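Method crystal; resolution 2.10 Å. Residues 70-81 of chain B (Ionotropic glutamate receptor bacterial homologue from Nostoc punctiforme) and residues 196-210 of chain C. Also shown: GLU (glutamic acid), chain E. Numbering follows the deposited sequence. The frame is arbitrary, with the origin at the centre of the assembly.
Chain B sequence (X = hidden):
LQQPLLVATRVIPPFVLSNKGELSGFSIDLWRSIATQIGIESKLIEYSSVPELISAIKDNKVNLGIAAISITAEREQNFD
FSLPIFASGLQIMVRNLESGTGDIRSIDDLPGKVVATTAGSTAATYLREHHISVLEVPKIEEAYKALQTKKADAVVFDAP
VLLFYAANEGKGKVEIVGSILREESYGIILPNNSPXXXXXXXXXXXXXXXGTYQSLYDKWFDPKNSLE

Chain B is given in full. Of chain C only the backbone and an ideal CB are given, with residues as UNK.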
ATOM      1  N   SER B  70       0.205   7.504  -0.015  1.00 12.79           N
ATOM      2  CA  SER B  70      -0.296   6.340   0.702  1.00 13.15           C
ATOM      3  C   SER B  70       0.812   5.591   1.426  1.00 14.10           C
ATOM      4  O   SER B  70       1.893   5.369   0.882  1.00 14.12           O
ATOM      5  CB  SER B  70      -0.978   5.390  -0.276  1.00 14.14           C
ATOM      6  OG  SER B  70      -2.083   6.023  -0.879  1.00 14.58           O
ATOM      7  N   ILE B  71       0.526   5.206   2.662  1.00 12.24           N
ATOM      8  CA  ILE B  71       1.448   4.435   3.473  1.00 13.89           C
ATOM      9  C   ILE B  71       1.174   2.968   3.115  1.00 16.29           C
ATOM     10  O   ILE B  71       0.037   2.488   3.222  1.00 13.31           O
ATOM     11  CB  ILE B  71       1.159   4.660   4.977  1.00 16.79           C
ATOM     12  CG1 ILE B  71       1.355   6.150   5.310  1.00 15.23           C
ATOM     13  CG2 ILE B  71       2.077   3.775   5.847  1.00 16.23           C
ATOM     14  CD1 ILE B  71       1.058   6.503   6.739  1.00 16.45           C
ATOM     15  N   THR B  72       2.203   2.253   2.677  1.00 16.06           N
ATOM     16  CA  THR B  72       2.036   0.854   2.313  1.00 16.50           C
ATOM     17  C   THR B  72       3.157   0.021   2.883  1.00 17.80           C
ATOM     18  O   THR B  72       4.182   0.547   3.313  1.00 17.70           O
ATOM     19  CB  THR B  72       2.050   0.647   0.788  1.00 17.82           C
ATOM     20  OG1 THR B  72       3.331   1.013   0.273  1.00 16.61           O
ATOM     21  CG2 THR B  72       0.985   1.499   0.120  1.00 19.24           C
ATOM     22  N   ALA B  73       2.966  -1.292   2.868  1.00 18.17           N
ATOM     23  CA  ALA B  73       3.973  -2.204   3.385  1.00 19.91           C
ATOM     24  C   ALA B  73       5.277  -2.097   2.607  1.00 21.14           C
ATOM     25  O   ALA B  73       6.366  -2.078   3.187  1.00 21.51           O
ATOM     26  CB  ALA B  73       3.454  -3.645   3.330  1.00 21.38           C
ATOM     27  N   GLU B  74       5.161  -2.024   1.286  1.00 21.00           N
ATOM     28  CA  GLU B  74       6.327  -1.944   0.410  1.00 21.96           C
ATOM     29  C   GLU B  74       7.155  -0.681   0.630  1.00 22.84           C
ATOM     30  O   GLU B  74       8.389  -0.718   0.648  1.00 22.18           O
ATOM     31  CB  GLU B  74       5.872  -2.006  -1.045  1.00 25.43           C
ATOM     32  CG  GLU B  74       6.963  -1.721  -2.049  1.00 30.31           C
ATOM     33  CD  GLU B  74       6.407  -1.611  -3.443  1.00 35.77           C
ATOM     34  OE1 GLU B  74       5.445  -0.826  -3.641  1.00 36.23           O
ATOM     35  OE2 GLU B  74       6.923  -2.309  -4.345  1.00 39.12           O
ATOM     36  N   ARG B  75       6.465   0.444   0.768  1.00 20.57           N
ATOM     37  CA  ARG B  75       7.134   1.712   1.000  1.00 19.27           C
ATOM     38  C   ARG B  75       7.721   1.753   2.412  1.00 20.56           C
ATOM     39  O   ARG B  75       8.817   2.274   2.631  1.00 18.55           O
ATOM     40  CB  ARG B  75       6.151   2.871   0.784  1.00 18.11           C
ATOM     41  CG  ARG B  75       5.660   2.956  -0.660  1.00 16.66           C
ATOM     42  CD  ARG B  75       4.579   4.007  -0.857  1.00 15.95           C
ATOM     43  NE  ARG B  75       4.217   4.137  -2.266  1.00 13.58           N
ATOM     44  CZ  ARG B  75       3.207   4.869  -2.718  1.00 15.06           C
ATOM     45  NH1 ARG B  75       2.436   5.553  -1.869  1.00  9.76           N
ATOM     46  NH2 ARG B  75       2.975   4.915  -4.025  1.00 12.23           N
ATOM     47  N   GLU B  76       6.998   1.179   3.363  1.00 20.22           N
ATOM     48  CA  GLU B  76       7.447   1.154   4.747  1.00 23.24           C
ATOM     49  C   GLU B  76       8.707   0.312   4.912  1.00 23.38           C
ATOM     50  O   GLU B  76       9.485   0.507   5.849  1.00 23.59           O
ATOM     51  CB  GLU B  76       6.337   0.602   5.634  1.00 24.92           C
ATOM     52  CG  GLU B  76       6.231   1.282   6.993  1.00 32.29           C
ATOM     53  CD  GLU B  76       7.390   0.957   7.900  1.00 35.75           C
ATOM     54  OE1 GLU B  76       7.753  -0.239   7.974  1.00 36.42           O
ATOM     55  OE2 GLU B  76       7.930   1.887   8.551  1.00 38.29           O
ATOM     56  N   GLN B  77       8.914  -0.620   3.994  1.00 24.51           N
ATOM     57  CA  GLN B  77      10.079  -1.479   4.072  1.00 26.27           C
ATOM     58  C   GLN B  77      11.387  -0.714   3.894  1.00 25.60           C
ATOM     59  O   GLN B  77      12.372  -0.973   4.588  1.00 25.38           O
ATOM     60  CB  GLN B  77       9.983  -2.578   3.022  1.00 28.86           C
ATOM     61  CG  GLN B  77      11.108  -3.595   3.112  1.00 34.32           C
ATOM     62  CD  GLN B  77      10.965  -4.689   2.078  1.00 37.99           C
ATOM     63  OE1 GLN B  77      10.039  -5.504   2.145  1.00 40.18           O
ATOM     64  NE2 GLN B  77      11.877  -4.710   1.106  1.00 38.27           N
ATOM     65  N   ASN B  78      11.393   0.246   2.981  1.00 24.53           N
ATOM     66  CA  ASN B  78      12.604   1.016   2.715  1.00 24.91           C
ATOM     67  C   ASN B  78      12.576   2.461   3.165  1.00 24.31           C
ATOM     68  O   ASN B  78      13.598   3.153   3.127  1.00 25.16           O
ATOM     69  CB  ASN B  78      12.922   0.949   1.227  1.00 28.53           C
ATOM     70  CG  ASN B  78      13.182  -0.464   0.770  1.00 30.03           C
ATOM     71  OD1 ASN B  78      14.202  -1.053   1.115  1.00 32.43           O
ATOM     72  ND2 ASN B  78      12.254  -1.023   0.009  1.00 30.36           N
ATOM     73  N   PHE B  79      11.407   2.917   3.596  1.00 21.82           N
ATOM     74  CA  PHE B  79      11.265   4.296   4.039  1.00 21.92           C
ATOM     75  C   PHE B  79      10.471   4.392   5.336  1.00 20.98           C
ATOM     76  O   PHE B  79       9.882   3.415   5.783  1.00 22.14           O
ATOM     77  CB  PHE B  79      10.607   5.126   2.927  1.00 20.90           C
ATOM     78  CG  PHE B  79      11.353   5.072   1.618  1.00 21.70           C
ATOM     79  CD1 PHE B  79      11.107   4.052   0.700  1.00 21.66           C
ATOM     80  CD2 PHE B  79      12.362   5.992   1.343  1.00 22.06           C
ATOM     81  CE1 PHE B  79      11.860   3.944  -0.468  1.00 22.98           C
ATOM     82  CE2 PHE B  79      13.121   5.895   0.181  1.00 22.60           C
ATOM     83  CZ  PHE B  79      12.870   4.866  -0.726  1.00 22.64           C
ATOM     84  N   ASP B  80      10.493   5.567   5.950  1.00 20.12           N
ATOM     85  CA  ASP B  80       9.785   5.781   7.203  1.00 19.56           C
ATOM     86  C   ASP B  80       8.589   6.712   6.966  1.00 18.16           C
ATOM     87  O   ASP B  80       8.587   7.505   6.024  1.00 16.10           O
ATOM     88  CB  ASP B  80      10.727   6.401   8.238  1.00 21.61           C
ATOM     89  CG  ASP B  80      10.759   5.621   9.541  1.00 24.18           C
ATOM     90  OD1 ASP B  80       9.814   4.842   9.783  1.00 27.24           O
ATOM     91  OD2 ASP B  80      11.712   5.807  10.328  1.00 25.63           O
ATOM     92  N   PHE B  81       7.583   6.603   7.824  1.00 14.75           N
ATOM     93  CA  PHE B  81       6.395   7.429   7.723  1.00 17.27           C
ATOM     94  C   PHE B  81       6.045   8.050   9.070  1.00 16.23           C
ATOM     95  O   PHE B  81       6.321   7.471  10.116  1.00 15.55           O
ATOM     96  CB  PHE B  81       5.191   6.602   7.258  1.00 16.41           C
ATOM     97  CG  PHE B  81       5.115   6.405   5.773  1.00 18.32           C
ATOM     98  CD1 PHE B  81       5.538   5.218   5.194  1.00 17.51           C
ATOM     99  CD2 PHE B  81       4.624   7.411   4.952  1.00 16.51           C
ATOM    100  CE1 PHE B  81       5.474   5.031   3.810  1.00 17.86           C
ATOM    101  CE2 PHE B  81       4.554   7.238   3.567  1.00 17.35           C
ATOM    102  CZ  PHE B  81       4.982   6.047   2.999  1.00 18.08           C
TER
ATOM    103  N   UNK C 196      11.879  -3.143  16.674  1.00 26.94           N
ATOM    104  CA  UNK C 196      10.682  -3.848  16.242  1.00 26.68           C
ATOM    105  C   UNK C 196       9.585  -2.937  15.679  1.00 25.36           C
ATOM    106  O   UNK C 196       8.582  -3.423  15.154  1.00 25.72           O
ATOM    107  CB  UNK C 196      10.119  -4.646  17.420  1.00 26.68           C
ATOM    108  N   UNK C 197       9.763  -1.623  15.782  1.00 24.02           N
ATOM    109  CA  UNK C 197       8.745  -0.705  15.276  1.00 23.14           C
ATOM    110  C   UNK C 197       8.463  -0.946  13.787  1.00 21.89           C
ATOM    111  O   UNK C 197       7.320  -1.175  13.409  1.00 20.33           O
ATOM    112  CB  UNK C 197       9.186   0.743  15.499  1.00 23.14           C
ATOM    113  N   UNK C 198       9.494  -0.920  12.945  1.00 23.34           N
ATOM    114  CA  UNK C 198       9.284  -1.120  11.514  1.00 24.87           C
ATOM    115  C   UNK C 198       8.680  -2.480  11.155  1.00 24.47           C
ATOM    116  O   UNK C 198       7.722  -2.556  10.375  1.00 26.50           O
ATOM    117  CB  UNK C 198      10.617  -0.954  10.781  1.00 24.87           C
ATOM    118  N   UNK C 199       9.225  -3.576  11.709  1.00 24.30           N
ATOM    119  CA  UNK C 199       8.634  -4.876  11.364  1.00 22.69           C
ATOM    120  C   UNK C 199       7.193  -4.964  11.860  1.00 22.25           C
ATOM    121  O   UNK C 199       6.362  -5.662  11.272  1.00 21.92           O
ATOM    122  CB  UNK C 199       9.463  -6.017  11.956  1.00 22.69           C
ATOM    123  N   UNK C 200       6.891  -4.247  12.943  1.00 20.44           N
ATOM    124  CA  UNK C 200       5.520  -4.235  13.440  1.00 19.63           C
ATOM    125  C   UNK C 200       4.635  -3.473  12.442  1.00 19.12           C
ATOM    126  O   UNK C 200       3.589  -3.968  12.019  1.00 19.20           O
ATOM    127  CB  UNK C 200       5.449  -3.602  14.831  1.00 19.63           C
ATOM    128  N   UNK C 201       5.071  -2.284  12.039  1.00 19.39           N
ATOM    129  CA  UNK C 201       4.303  -1.489  11.081  1.00 20.63           C
ATOM    130  C   UNK C 201       4.132  -2.256   9.772  1.00 19.98           C
ATOM    131  O   UNK C 201       3.048  -2.302   9.195  1.00 20.53           O
ATOM    132  CB  UNK C 201       4.987  -0.145  10.824  1.00 20.63           C
ATOM    133  N   UNK C 202       5.234  -2.835   9.316  1.00 22.85           N
ATOM    134  CA  UNK C 202       5.283  -3.631   8.096  1.00 25.78           C
ATOM    135  C   UNK C 202       4.218  -4.736   8.142  1.00 24.72           C
ATOM    136  O   UNK C 202       3.428  -4.877   7.217  1.00 24.63           O
ATOM    137  CB  UNK C 202       6.676  -4.234   7.906  1.00 25.78           C
ATOM    138  N   UNK C 203       4.199  -5.505   9.229  1.00 23.85           N
ATOM    139  CA  UNK C 203       3.238  -6.597   9.397  1.00 23.45           C
ATOM    140  C   UNK C 203       1.808  -6.076   9.404  1.00 22.80           C
ATOM    141  O   UNK C 203       0.914  -6.617   8.747  1.00 22.23           O
ATOM    142  CB  UNK C 203       3.521  -7.363  10.691  1.00 23.45           C
ATOM    143  N   UNK C 204       1.601  -5.020  10.176  1.00 22.30           N
ATOM    144  CA  UNK C 204       0.294  -4.409  10.290  1.00 20.53           C
ATOM    145  C   UNK C 204      -0.184  -3.975   8.909  1.00 19.96           C
ATOM    146  O   UNK C 204      -1.331  -4.219   8.538  1.00 17.46           O
ATOM    147  CB  UNK C 204       0.330  -3.222  11.255  1.00 20.53           C
ATOM    148  N   UNK C 205       0.693  -3.336   8.140  1.00 18.74           N
ATOM    149  CA  UNK C 205       0.293  -2.912   6.806  1.00 18.88           C
ATOM    150  C   UNK C 205      -0.101  -4.135   5.961  1.00 19.40           C
ATOM    151  O   UNK C 205      -1.110  -4.097   5.256  1.00 18.15           O
ATOM    152  CB  UNK C 205       1.422  -2.130   6.132  1.00 18.88           C
ATOM    153  N   UNK C 206       0.667  -5.219   6.050  1.00 20.52           N
ATOM    154  CA  UNK C 206       0.345  -6.436   5.303  1.00 22.74           C
ATOM    155  C   UNK C 206      -1.057  -6.914   5.653  1.00 23.25           C
ATOM    156  O   UNK C 206      -1.867  -7.203   4.774  1.00 21.64           O
ATOM    157  CB  UNK C 206       1.368  -7.536   5.592  1.00 22.74           C
ATOM    158  N   UNK C 207      -1.336  -6.995   6.952  1.00 22.53           N
ATOM    159  CA  UNK C 207      -2.635  -7.445   7.430  1.00 22.70           C
ATOM    160  C   UNK C 207      -3.748  -6.574   6.879  1.00 23.31           C
ATOM    161  O   UNK C 207      -4.833  -7.060   6.575  1.00 24.05           O
ATOM    162  CB  UNK C 207      -2.673  -7.444   8.960  1.00 22.70           C
ATOM    163  N   UNK C 208      -3.484  -5.280   6.771  1.00 25.79           N
ATOM    164  CA  UNK C 208      -4.481  -4.361   6.242  1.00 27.50           C
ATOM    165  C   UNK C 208      -4.579  -4.510   4.728  1.00 28.77           C
ATOM    166  O   UNK C 208      -5.643  -4.314   4.144  1.00 30.48           O
ATOM    167  CB  UNK C 208      -4.140  -2.918   6.619  1.00 27.50           C
ATOM    168  N   UNK C 209      -3.461  -4.861   4.098  1.00 28.44           N
ATOM    169  CA  UNK C 209      -3.421  -5.029   2.649  1.00 27.87           C
ATOM    170  C   UNK C 209      -3.889  -6.406   2.153  1.00 28.66           C
ATOM    171  O   UNK C 209      -4.278  -6.544   0.993  1.00 28.77           O
ATOM    172  CB  UNK C 209      -1.993  -4.780   2.159  1.00 27.87           C
ATOM    173  N   UNK C 210      -3.861  -7.421   3.010  1.00 28.16           N
ATOM    174  CA  UNK C 210      -4.303  -8.744   2.578  1.00 29.72           C
ATOM    175  C   UNK C 210      -5.710  -9.074   3.067  1.00 28.80           C
ATOM    176  O   UNK C 210      -6.244 -10.139   2.763  1.00 30.16           O
ATOM    177  CB  UNK C 210      -3.322  -9.809   3.073  1.00 29.72           C
TER
HETATM  178  N   GLU E2620      -2.150   8.039  -2.868  1.00 16.95           N
HETATM  179  CA  GLU E2620      -1.497   7.626  -4.144  1.00 17.76           C
HETATM  180  C   GLU E2620      -0.165   6.944  -3.845  1.00 17.99           C
HETATM  181  O   GLU E2620       0.415   7.241  -2.780  1.00 17.78           O
HETATM  182  CB  GLU E2620      -1.249   8.849  -5.030  1.00 18.83           C
HETATM  183  CG  GLU E2620      -0.694   8.514  -6.410  1.00 17.19           C
HETATM  184  CD  GLU E2620      -0.313   9.753  -7.212  1.00 17.15           C
HETATM  185  OE1 GLU E2620      -0.052   9.618  -8.425  1.00 14.43           O
HETATM  186  OE2 GLU E2620      -0.271  10.855  -6.625  1.00 15.35           O
HETATM  187  OXT GLU E2620       0.288   6.129  -4.675  1.00 18.44           O

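The chain C stretch is largely helical and runs nearly antiparallel to the chain B helix that begins at A73(B) (170°), with the axes 8.9 Å apart at closest approach.

Position 196 lies beyond reach of chain B, so many residues would suit; it is Y196(C). At 197 CA-to-CB points sideways and the ideal CB has nothing of chain B nearby, but the carboxylate of D80(B) lies within range of a long cationic chain. The residue is R197(C), whose NH2 meets D80(B) OD2 at 3.0 Å in a salt bridge, edge-on to the guanidinium.

Position 198 also points sideways, its ideal CB 4.1 Å from E76(B) OE1. Two carboxylates and the carbonyl of F79(B) gather here, a purely accepting site that favours lysine or arginine. K198(C) curls its chain so that NZ bridges E76(B) OE2 at 2.7 Å and D80(B) OD1 at 3.0 Å, and also donates to F79(B) O at 3.0 Å.

Positions 199 and 200 point away and place few demands; they are proline, tolerable in the first turn of a helix, and isoleucine.

At 201 CB points toward chain B, 3.9 Å from E76(B) CD, where a small or polar residue would fit. N201(C) packs its CB there, helping to enclose the E76(B) side chain.

Position 202 points sideways, with E76(B) OE1 4.1 Å and A73(B) O 5.2 Å from the ideal CB; a flexible polar chain could reach that carbonyl. Q202(C) extends its amide to A73(B) and lines the holes receiving A73(B) and E76(B).

Positions 203 and 204 do not meet chain B; they are alanine and leucine.

Position 205 points directly toward chain B, its ideal CB 3.7 Å from A73(B) N, with I71(B) alongside. A medium aliphatic residue such as leucine, isoleucine or methionine would suit it. L205(C) sets CB 3.8 Å from A73(B) CB and CD2 3.9 Å from I71(B) CG2, while CD1 reaches E76(B) CG at 3.6 Å.

At 206 the ideal CB lies 5.0 Å from A73(B) CB, leaving room for a modest side chain. N206(C) brings OD1 to 3.4 Å from A73(B) CB.

Positions 207 and 208 are out of reach, occupied by leucine and lysine.

Position 209 points toward the start of the chain B helix, where the A73(B) and E74(B) amides invite an acceptor; glutamate or glutamine could reach. E209(C) OE2 accepts from A73(B) N at 2.8 Å, and water 2 links OE1 to E74(B) N.

Position 210 makes no contact and is asparagine.

Chain C, residues 196-210: YRKPINQALLNLKEN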
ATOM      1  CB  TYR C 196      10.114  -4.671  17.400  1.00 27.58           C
ATOM      2  CG  TYR C 196      11.113  -5.628  18.017  1.00 31.17           C
ATOM      3  CD1 TYR C 196      11.782  -5.302  19.196  1.00 31.67           C
ATOM      4  CD2 TYR C 196      11.410  -6.850  17.405  1.00 30.17           C
ATOM      5  CE1 TYR C 196      12.722  -6.166  19.751  1.00 35.15           C
ATOM      6  CE2 TYR C 196      12.352  -7.721  17.953  1.00 34.01           C
ATOM      7  CZ  TYR C 196      13.005  -7.373  19.125  1.00 34.34           C
ATOM      8  OH  TYR C 196      13.941  -8.220  19.670  1.00 36.97           O
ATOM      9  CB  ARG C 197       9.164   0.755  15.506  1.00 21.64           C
ATOM     10  CG  ARG C 197       8.095   1.788  15.108  1.00 22.32           C
ATOM     11  CD  ARG C 197       8.547   3.229  15.384  1.00 21.79           C
ATOM     12  NE  ARG C 197       9.748   3.598  14.624  1.00 21.53           N
ATOM     13  CZ  ARG C 197       9.752   3.936  13.337  1.00 21.58           C
ATOM     14  NH1 ARG C 197       8.616   3.961  12.649  1.00 18.74           N
ATOM     15  NH2 ARG C 197      10.892   4.245  12.733  1.00 21.52           N
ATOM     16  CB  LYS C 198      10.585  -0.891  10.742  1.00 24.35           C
ATOM     17  CG  LYS C 198      11.106   0.536  10.882  1.00 28.92           C
ATOM     18  CD  LYS C 198      12.151   0.879   9.817  1.00 31.33           C
ATOM     19  CE  LYS C 198      11.499   1.078   8.451  1.00 29.49           C
ATOM     20  NZ  LYS C 198      10.572   2.237   8.454  1.00 30.33           N
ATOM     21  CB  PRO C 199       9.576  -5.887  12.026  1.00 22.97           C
ATOM     22  CG  PRO C 199      10.190  -5.128  13.140  1.00 25.96           C
ATOM     23  CD  PRO C 199      10.413  -3.741  12.562  1.00 24.23           C
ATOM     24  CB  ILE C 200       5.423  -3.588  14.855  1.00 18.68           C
ATOM     25  CG1 ILE C 200       5.927  -4.581  15.910  1.00 20.08           C
ATOM     26  CG2 ILE C 200       3.975  -3.212  15.171  1.00 18.49           C
ATOM     27  CD1 ILE C 200       5.964  -4.029  17.323  1.00 17.17           C
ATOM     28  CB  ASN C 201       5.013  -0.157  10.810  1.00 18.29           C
ATOM     29  CG  ASN C 201       4.972   0.769  12.004  1.00 16.52           C
ATOM     30  OD1 ASN C 201       4.133   0.604  12.884  1.00 16.26           O
ATOM     31  ND2 ASN C 201       5.873   1.755  12.039  1.00 16.28           N
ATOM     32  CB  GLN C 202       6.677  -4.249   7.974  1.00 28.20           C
ATOM     33  CG  GLN C 202       6.912  -5.100   6.753  1.00 33.62           C
ATOM     34  CD  GLN C 202       6.830  -4.309   5.472  1.00 35.98           C
ATOM     35  OE1 GLN C 202       7.203  -3.135   5.435  1.00 39.73           O
ATOM     36  NE2 GLN C 202       6.355  -4.950   4.406  1.00 36.68           N
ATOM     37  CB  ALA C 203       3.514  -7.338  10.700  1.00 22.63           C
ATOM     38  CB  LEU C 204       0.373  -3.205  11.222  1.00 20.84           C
ATOM     39  CG  LEU C 204      -0.935  -2.473  11.495  1.00 23.95           C
ATOM     40  CD1 LEU C 204      -1.912  -3.395  12.219  1.00 22.76           C
ATOM     41  CD2 LEU C 204      -0.637  -1.243  12.335  1.00 23.36           C
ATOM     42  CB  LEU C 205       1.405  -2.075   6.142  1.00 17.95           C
ATOM     43  CG  LEU C 205       1.523  -0.690   6.807  1.00 19.03           C
ATOM     44  CD1 LEU C 205       2.912  -0.138   6.647  1.00 19.04           C
ATOM     45  CD2 LEU C 205       0.480   0.266   6.225  1.00 18.60           C
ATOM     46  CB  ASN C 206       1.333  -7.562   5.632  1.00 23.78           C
ATOM     47  CG  ASN C 206       2.717  -7.310   5.061  1.00 27.90           C
ATOM     48  OD1 ASN C 206       2.856  -6.911   3.898  1.00 27.26           O
ATOM     49  ND2 ASN C 206       3.747  -7.560   5.862  1.00 26.00           N
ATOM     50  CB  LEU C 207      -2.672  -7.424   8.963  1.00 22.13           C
ATOM     51  CG  LEU C 207      -1.651  -8.312   9.671  1.00 22.75           C
ATOM     52  CD1 LEU C 207      -1.822  -8.183  11.177  1.00 21.47           C
ATOM     53  CD2 LEU C 207      -1.840  -9.767   9.247  1.00 22.92           C
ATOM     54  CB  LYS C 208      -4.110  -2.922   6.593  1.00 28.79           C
ATOM     55  CG  LYS C 208      -4.352  -2.552   8.045  1.00 29.23           C
ATOM     56  CD  LYS C 208      -3.637  -1.267   8.399  1.00 29.56           C
ATOM     57  CE  LYS C 208      -3.931  -0.848   9.822  1.00 30.84           C
ATOM     58  NZ  LYS C 208      -5.356  -0.456   9.986  1.00 31.08           N
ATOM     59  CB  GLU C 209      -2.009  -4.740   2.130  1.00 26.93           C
ATOM     60  CG  GLU C 209      -1.671  -3.256   2.025  1.00 27.45           C
ATOM     61  CD  GLU C 209      -0.177  -2.997   1.800  1.00 27.14           C
ATOM     62  OE1 GLU C 209       0.460  -3.759   1.038  1.00 25.36           O
ATOM     63  OE2 GLU C 209       0.357  -2.018   2.381  1.00 23.69           O
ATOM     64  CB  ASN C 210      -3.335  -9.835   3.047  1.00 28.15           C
ATOM     65  CG  ASN C 210      -3.325  -9.987   4.545  1.00 29.38           C
ATOM     66  OD1 ASN C 210      -4.354  -9.840   5.199  1.00 30.43           O
ATOM     67  ND2 ASN C 210      -2.164 -10.295   5.099  1.00 29.35           N
TER
HETATM   68  O   HOH W   1      -1.470   0.059   2.775  1.00 21.75           O
HETATM   69  O   HOH W   2       2.854  -2.955   0.021  1.00 24.18           O
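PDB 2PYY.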